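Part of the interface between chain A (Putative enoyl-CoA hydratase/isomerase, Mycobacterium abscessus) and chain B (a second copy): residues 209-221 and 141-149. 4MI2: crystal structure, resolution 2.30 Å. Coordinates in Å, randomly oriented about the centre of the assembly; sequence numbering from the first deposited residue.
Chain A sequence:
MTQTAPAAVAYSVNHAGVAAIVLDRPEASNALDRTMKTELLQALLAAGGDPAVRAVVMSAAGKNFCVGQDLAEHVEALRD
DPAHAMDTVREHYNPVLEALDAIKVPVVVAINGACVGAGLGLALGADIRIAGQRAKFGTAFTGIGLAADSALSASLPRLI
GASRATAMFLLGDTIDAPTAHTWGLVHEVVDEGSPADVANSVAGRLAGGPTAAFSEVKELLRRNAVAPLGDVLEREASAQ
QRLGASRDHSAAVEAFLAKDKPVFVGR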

# COMPACT_ATOMS: atom_id res chain seq x y z
N GLY A 209 4.21 8.88 27.36
CA GLY A 209 5.23 8.00 26.80
C GLY A 209 6.50 8.71 26.38
O GLY A 209 6.67 9.91 26.63
N PRO A 210 7.41 7.97 25.72
CA PRO A 210 8.70 8.52 25.32
C PRO A 210 8.55 9.38 24.07
O PRO A 210 8.63 8.89 22.94
CB PRO A 210 9.53 7.26 25.06
CG PRO A 210 8.54 6.24 24.62
CD PRO A 210 7.27 6.55 25.36
N THR A 211 8.35 10.67 24.30
CA THR A 211 7.96 11.62 23.25
C THR A 211 9.00 11.75 22.13
O THR A 211 8.64 11.83 20.95
CB THR A 211 7.64 13.01 23.87
OG1 THR A 211 6.71 12.84 24.94
CG2 THR A 211 7.04 13.95 22.84
N ALA A 212 10.29 11.76 22.49
CA ALA A 212 11.36 11.80 21.49
C ALA A 212 11.36 10.53 20.65
O ALA A 212 11.57 10.59 19.44
CB ALA A 212 12.71 11.99 22.16
N ALA A 213 11.12 9.38 21.28
CA ALA A 213 11.03 8.12 20.54
C ALA A 213 9.87 8.15 19.55
O ALA A 213 9.99 7.67 18.42
CB ALA A 213 10.89 6.94 21.49
N PHE A 214 8.74 8.71 19.99
CA PHE A 214 7.56 8.84 19.13
C PHE A 214 7.81 9.78 17.94
O PHE A 214 7.43 9.48 16.81
CB PHE A 214 6.34 9.32 19.93
CG PHE A 214 5.82 8.33 20.93
CD1 PHE A 214 5.22 8.77 22.10
CD2 PHE A 214 5.89 6.95 20.70
CE1 PHE A 214 4.70 7.87 23.01
CE2 PHE A 214 5.39 6.05 21.62
CZ PHE A 214 4.79 6.51 22.78
N SER A 215 8.45 10.91 18.21
CA SER A 215 8.78 11.86 17.14
C SER A 215 9.73 11.26 16.12
O SER A 215 9.55 11.43 14.92
CB SER A 215 9.39 13.14 17.73
OG SER A 215 8.55 13.67 18.73
N GLU A 216 10.74 10.54 16.61
CA GLU A 216 11.72 9.89 15.74
C GLU A 216 11.07 8.83 14.85
O GLU A 216 11.26 8.83 13.63
CB GLU A 216 12.84 9.27 16.57
CG GLU A 216 13.74 10.31 17.23
CD GLU A 216 14.85 10.84 16.34
OE1 GLU A 216 14.92 10.48 15.14
OE2 GLU A 216 15.67 11.61 16.86
N VAL A 217 10.28 7.94 15.44
CA VAL A 217 9.68 6.85 14.67
C VAL A 217 8.63 7.37 13.67
O VAL A 217 8.56 6.88 12.54
CB VAL A 217 9.12 5.73 15.58
CG1 VAL A 217 7.75 6.08 16.13
CG2 VAL A 217 9.03 4.42 14.80
N LYS A 218 7.84 8.36 14.07
CA LYS A 218 6.92 9.06 13.16
C LYS A 218 7.68 9.60 11.94
O LYS A 218 7.25 9.42 10.82
CB LYS A 218 6.22 10.22 13.89
CG LYS A 218 5.19 10.98 13.04
CD LYS A 218 4.26 11.84 13.89
CE LYS A 218 3.58 12.92 13.07
NZ LYS A 218 2.55 13.69 13.84
N GLU A 219 8.79 10.27 12.18
CA GLU A 219 9.60 10.80 11.08
C GLU A 219 10.27 9.69 10.24
O GLU A 219 10.39 9.82 9.02
CB GLU A 219 10.65 11.79 11.63
CG GLU A 219 11.56 12.43 10.59
CD GLU A 219 10.86 13.42 9.66
OE1 GLU A 219 9.64 13.62 9.74
OE2 GLU A 219 11.57 14.01 8.84
N LEU A 220 10.70 8.61 10.89
CA LEU A 220 11.28 7.49 10.14
C LEU A 220 10.22 6.91 9.22
O LEU A 220 10.48 6.68 8.05
CB LEU A 220 11.82 6.38 11.05
CG LEU A 220 13.11 6.70 11.79
CD1 LEU A 220 13.43 5.61 12.80
CD2 LEU A 220 14.27 6.87 10.82
N LEU A 221 9.03 6.68 9.75
CA LEU A 221 7.93 6.16 8.95
C LEU A 221 7.64 7.02 7.71
O LEU A 221 7.50 6.49 6.61
CB LEU A 221 6.66 6.00 9.80
CG LEU A 221 6.70 4.81 10.76
CD1 LEU A 221 5.67 4.95 11.87
CD2 LEU A 221 6.47 3.51 10.00
N PHE B 141 10.09 -1.43 20.10
CA PHE B 141 11.11 -0.39 20.30
C PHE B 141 10.69 0.76 21.22
O PHE B 141 11.43 1.13 22.14
CB PHE B 141 11.56 0.16 18.95
CG PHE B 141 12.28 -0.85 18.08
CD1 PHE B 141 11.69 -1.34 16.92
CD2 PHE B 141 13.54 -1.31 18.42
CE1 PHE B 141 12.36 -2.27 16.12
CE2 PHE B 141 14.21 -2.25 17.62
CZ PHE B 141 13.62 -2.72 16.47
N THR B 142 9.51 1.33 20.98
CA THR B 142 9.05 2.51 21.70
C THR B 142 8.71 2.16 23.14
O THR B 142 8.80 3.02 24.01
CB THR B 142 7.84 3.20 21.03
OG1 THR B 142 6.73 2.31 20.98
CG2 THR B 142 8.19 3.68 19.62
N GLY B 143 8.37 0.89 23.37
CA GLY B 143 8.19 0.36 24.72
C GLY B 143 9.38 0.65 25.64
O GLY B 143 9.20 0.79 26.85
N ILE B 144 10.60 0.73 25.07
CA ILE B 144 11.79 1.09 25.85
C ILE B 144 12.46 2.37 25.37
O ILE B 144 13.64 2.60 25.64
CB ILE B 144 12.83 -0.05 25.89
CG1 ILE B 144 13.26 -0.45 24.48
CG2 ILE B 144 12.29 -1.25 26.68
CD1 ILE B 144 14.34 -1.51 24.47
N GLY B 145 11.69 3.21 24.68
CA GLY B 145 12.17 4.53 24.27
C GLY B 145 13.10 4.57 23.07
O GLY B 145 13.85 5.52 22.92
N LEU B 146 13.06 3.54 22.24
CA LEU B 146 13.75 3.55 20.96
C LEU B 146 12.70 3.75 19.86
O LEU B 146 11.51 3.84 20.16
CB LEU B 146 14.55 2.26 20.78
CG LEU B 146 15.67 2.05 21.83
CD1 LEU B 146 16.28 0.65 21.75
CD2 LEU B 146 16.75 3.12 21.70
N ALA B 147 13.13 3.81 18.61
CA ALA B 147 12.20 4.05 17.50
C ALA B 147 12.03 2.84 16.58
O ALA B 147 10.96 2.22 16.56
CB ALA B 147 12.64 5.28 16.72
N ALA B 148 13.08 2.49 15.83
CA ALA B 148 13.02 1.40 14.85
C ALA B 148 14.40 1.12 14.28
O ALA B 148 15.21 2.04 14.11
CB ALA B 148 12.09 1.75 13.71
N ASP B 149 14.66 -0.16 14.01
CA ASP B 149 15.79 -0.59 13.22
C ASP B 149 15.45 -1.87 12.44
O ASP B 149 14.29 -2.29 12.40
CB ASP B 149 17.06 -0.71 14.06
CG ASP B 149 16.93 -1.66 15.24
OD1 ASP B 149 16.58 -2.85 15.03
OD2 ASP B 149 17.22 -1.22 16.39

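A helix packs against a loop here, and the contact is made by shape and apolar surface: no hydrogen bond passes between the two stretches, which together bury 376 Å². Chain A contributes the first turns of a helix that begins at Thr A211, with Pro A210 at the N-cap position. Chain B contributes a short 3-10 segment that includes Thr B142 and Gly B143 and the loop that follows.

The apolar contacts follow a helical spacing. Pro A210, Ala A213, Val A217 and Leu A220 all point their CA-to-CB bonds toward chain B, and their intervals of three and four residues place them along one side of the helix. Val A217 sits where the backbones come nearest, its CA 4.7 Å from CA of Ala B147. The partner here is small: CB of Val A217 lies 3.7 Å from CB of Ala B147, and CG2 of Val A217 lies 4.2 Å from CB of Ala B148. A turn further on, Leu A220 reaches out with an m, t rotamer so that its CD1 touches both alanines, 4.0 Å from CB of Ala B147 and 4.2 Å from CB of Ala B148. The methyl of Ala B147 is thus shared by several helix residues, for it also lies 4.0 Å from CB of Glu A216. That glutamate lends only the base of its side chain; the end leads away, and its carboxylate is hydrogen-bonded elsewhere in the structure.

Thr B142, the residue with the most area covered, serves as a second apolar anchor. Its CB lies 3.8 Å from CE2 of Phe A214, approaching the ring obliquely, and its CG2 lies 4.3 Å from CG1 of Val A217. Phe A214 starts with its CA-to-CB bond pointing away, yet the long side chain brings the ring back within reach. Because OG1 of Thr B142 finds its hydrogen bond elsewhere in the structure, the residue can be buried here without leaving its hydroxyl unpaired.

A third group sets carbon against backbone carbonyls. CG of Pro A210 lies 3.3 Å from O of Thr B142, an oxygen that already accepts from N of Gly B145 (3.0 Å) within the chain B turn. CB of Ala A213 lies 3.4 Å from O of Leu B146, and CG2 of Val A217 lies 3.4 Å from O of Ala B147. A methyl at Ala A213 fills its place while letting the loop backbone come close.

Gly B145 suits the bend for a conformational reason: its phi of 78° is positive, which favours glycine. Its CA meets CB of Pro A210 at 3.9 Å, so bare backbone packs on the proline ring.

Each partner is also braced internally. N of Phe A214 donates a hydrogen bond to O of Pro A210 (3.0 Å) in the first helical turn, while N of Leu B146 donates a hydrogen bond to O of Phe B141 (2.9 Å) across the loop. What the contact offers is compact: internally hydrogen-bonded backbones, alanines of chain B against Val A217 and Leu A220, and a threonine methyl and proline ring beside them.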